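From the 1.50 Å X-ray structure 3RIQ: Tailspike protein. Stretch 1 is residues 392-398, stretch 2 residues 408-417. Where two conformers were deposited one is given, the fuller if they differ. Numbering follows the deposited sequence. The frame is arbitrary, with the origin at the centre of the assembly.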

# COMPACT_ATOMS: atom_id res chain seq x y z
N THR A 392 -7.83 18.81 -20.19
CA THR A 392 -8.78 19.72 -19.51
C THR A 392 -10.24 19.27 -19.63
O THR A 392 -11.11 19.89 -19.01
N GLN A 393 -10.52 18.23 -20.42
CA GLN A 393 -11.90 17.73 -20.53
C GLN A 393 -12.46 17.28 -19.19
O GLN A 393 -11.76 16.62 -18.38
N GLY A 394 -13.72 17.60 -18.96
CA GLY A 394 -14.48 17.01 -17.84
C GLY A 394 -14.00 17.42 -16.46
O GLY A 394 -13.46 18.55 -16.26
N TYR A 395 -14.21 16.52 -15.50
CA TYR A 395 -13.91 16.78 -14.08
C TYR A 395 -12.81 15.82 -13.61
O TYR A 395 -12.72 14.69 -14.08
N ALA A 396 -12.02 16.28 -12.65
CA ALA A 396 -11.14 15.37 -11.91
C ALA A 396 -11.95 14.41 -11.04
O ALA A 396 -11.68 13.19 -11.03
N VAL A 397 -12.92 14.96 -10.29
CA VAL A 397 -13.83 14.17 -9.48
C VAL A 397 -15.25 14.61 -9.75
O VAL A 397 -15.65 15.76 -9.42
N TYR A 398 -16.04 13.68 -10.31
CA TYR A 398 -17.45 13.94 -10.57
C TYR A 398 -18.23 12.98 -9.68
O TYR A 398 -18.39 11.80 -9.99
N SER A 408 -6.18 15.93 -4.20
CA SER A 408 -5.15 16.67 -4.89
C SER A 408 -5.28 16.46 -6.40
O SER A 408 -5.44 15.30 -6.84
N CYS A 409 -5.23 17.55 -7.18
CA CYS A 409 -5.28 17.46 -8.64
C CYS A 409 -4.02 18.05 -9.21
O CYS A 409 -3.75 19.25 -9.01
N ALA A 410 -3.24 17.23 -9.90
CA ALA A 410 -1.89 17.63 -10.33
C ALA A 410 -1.87 18.23 -11.72
O ALA A 410 -2.86 18.17 -12.48
N GLY A 411 -0.73 18.83 -12.05
CA GLY A 411 -0.45 19.25 -13.43
C GLY A 411 -1.34 20.38 -13.89
O GLY A 411 -1.76 21.22 -13.08
N SER A 412 -1.62 20.38 -15.20
CA SER A 412 -2.39 21.44 -15.86
C SER A 412 -3.69 20.93 -16.48
O SER A 412 -4.36 21.67 -17.21
N GLY A 413 -4.05 19.68 -16.20
CA GLY A 413 -5.33 19.12 -16.68
C GLY A 413 -6.52 19.59 -15.83
O GLY A 413 -6.38 20.50 -15.02
N THR A 414 -7.68 18.96 -16.02
CA THR A 414 -8.85 19.35 -15.23
C THR A 414 -8.57 19.13 -13.74
O THR A 414 -7.93 18.13 -13.32
N LYS A 415 -9.03 20.10 -12.94
CA LYS A 415 -8.94 20.06 -11.48
C LYS A 415 -10.30 20.26 -10.84
O LYS A 415 -10.39 20.50 -9.64
N LYS A 416 -11.37 20.11 -11.62
CA LYS A 416 -12.72 20.33 -11.12
C LYS A 416 -13.21 19.20 -10.23
O LYS A 416 -13.10 18.02 -10.58
N ILE A 417 -13.76 19.59 -9.09
CA ILE A 417 -14.34 18.66 -8.09
C ILE A 417 -15.81 19.04 -7.87
O ILE A 417 -16.12 20.19 -7.47

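Three side chains have a CA-to-CB bond directed toward the opposite stretch: Ala 396 from the first, Cys 409 and Thr 414 from the second. The two stretches bury 490 Å² between them, and Thr 414, with 76 Å² covered, contributes the largest share of any residue.

Thr 414 is best read from its chi1 of 179° (t). This rotamer places Thr 414 OG1 2.7 Å from Gly 394 O, and with hydrogens placed the hydroxyl is the donor in that hydrogen bond. The same oxygen accepts a weak hydrogen bond from the backbone of its own stretch, Lys 416 N to Thr 414 OG1 at 3.4 Å; the angle of 172° is nearly straight, so length is what limits it. The hydroxyl therefore ties the loop of stretch 1 to the backbone two residues further along stretch 2. The methyl lies against the peptide before Gly 394, Thr 414 CG2 being 3.4 Å from Gln 393 O. Gly 394 itself has a phi of 67°, a value that by itself favours glycine, and a CB there would point away from stretch 2.

Thr 392, by contrast, adopts p (chi1 60°), and its CA-to-CB bond runs sideways. Its methyl reaches the edge of the contact, Thr 392 CG2 to Ser 412 O at 3.8 Å, while its backbone packs closely, Thr 392 CA to Thr 414 N at 3.7 Å. The CA-to-CB bond of Gln 393 runs away, and its amide finds partners elsewhere in the structure.

Ala 396 is buried and meets sulfur: Ala 396 CB lies 3.6 Å from Cys 409 SG, an apolar contact made with Cys 409 in the m rotamer (chi1 -54°). Next to it the backbones converge on a single acceptor. Val 397 N donates to Lys 416 O at 3.1 Å with an angle of 172°, whereas Ala 396 N to Lys 416 O, though shorter at 2.9 Å, is weak because its angle is 121°. Val 397 (t, -179°) and Ile 417 (m, -58°; chi2 t, 171°) then form a parallel bridge. Their side chains share one face of the sheet, with Val 397 CB 4.3 Å from Ile 417 CG2, and Ile 417 CA makes a CA-H...O contact with Val 397 O at 3.4 Å.

The CA-to-CB bonds of Lys 416 and Tyr 395 both run sideways, and the two side chains pack against each other. Tyr 395 is m (chi1 -72°, chi2 -102°), which brings Tyr 395 CD1 to 3.5 Å from Lys 416 CB, at an oblique position relative to the ring. Lys 416 runs m, t, t, p: two trans torsions extend the chain past Gly 394, with Lys 416 CD 4.1 Å from Gly 394 O, and the final chi4 of 55° turns the amine. Lys 416 NZ donates to water 1 at 3.1 Å; the water in turn donates to Thr 392 O at 3.1 Å and Gly 394 O at 2.7 Å. Gly 394 O thus accepts from both Thr 414 OG1 and the water.

The CA-to-CB bond of Lys 415 runs away, with Lys 415 NZ donating to Gly 411 O at 3.1 Å.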

# COMPACT_ATOMS: atom_id res chain seq x y z
CB THR A 392 -8.66 21.21 -20.00
OG1 THR A 392 -8.92 21.26 -21.40
CG2 THR A 392 -7.24 21.72 -19.72
CB GLN A 393 -11.99 16.54 -21.48
CG GLN A 393 -11.76 16.89 -22.93
CD GLN A 393 -12.10 15.73 -23.88
OE1 GLN A 393 -12.15 14.56 -23.48
NE2 GLN A 393 -12.32 16.07 -25.15
CB TYR A 395 -15.14 16.45 -13.24
CG TYR A 395 -16.26 17.48 -13.40
CD1 TYR A 395 -16.49 18.44 -12.44
CD2 TYR A 395 -17.08 17.47 -14.54
CE1 TYR A 395 -17.51 19.40 -12.60
CE2 TYR A 395 -18.11 18.39 -14.71
CZ TYR A 395 -18.32 19.35 -13.74
OH TYR A 395 -19.34 20.26 -13.94
CB ALA A 396 -10.16 16.17 -11.05
CB VAL A 397 -13.53 14.27 -7.96
CG1 VAL A 397 -14.49 13.40 -7.15
CG2 VAL A 397 -12.07 13.83 -7.67
CB TYR A 398 -17.80 13.75 -12.05
CG TYR A 398 -19.21 14.17 -12.38
CD1 TYR A 398 -19.49 15.48 -12.72
CD2 TYR A 398 -20.29 13.25 -12.35
CE1 TYR A 398 -20.79 15.89 -13.03
CE2 TYR A 398 -21.58 13.65 -12.65
CZ TYR A 398 -21.82 14.98 -12.97
OH TYR A 398 -23.10 15.41 -13.28
CB SER A 408 -3.77 16.18 -4.37
OG SER A 408 -2.72 16.72 -5.14
CB CYS A 409 -6.51 18.19 -9.21
SG CYS A 409 -8.05 17.62 -8.48
CB ALA A 410 -0.94 16.41 -10.29
CB SER A 412 -1.54 22.09 -16.97
OG SER A 412 -1.20 21.14 -17.98
CB THR A 414 -10.12 18.59 -15.64
OG1 THR A 414 -11.19 19.02 -14.80
CG2 THR A 414 -9.94 17.05 -15.56
CB LYS A 415 -7.98 21.14 -10.96
CG LYS A 415 -6.70 21.32 -11.77
CD LYS A 415 -5.63 22.01 -10.92
CE LYS A 415 -4.90 23.04 -11.74
NZ LYS A 415 -4.55 22.47 -13.06
CB LYS A 416 -13.71 20.54 -12.29
CG LYS A 416 -13.39 21.75 -13.18
CD LYS A 416 -14.47 21.94 -14.28
CE LYS A 416 -14.13 23.15 -15.18
NZ LYS A 416 -12.76 23.03 -15.78
CB ILE A 417 -13.60 18.77 -6.73
CG1 ILE A 417 -12.11 18.46 -6.91
CG2 ILE A 417 -14.28 17.87 -5.69
CD1 ILE A 417 -11.24 18.73 -5.71
O HOH W 1 -13.78 20.82 -17.67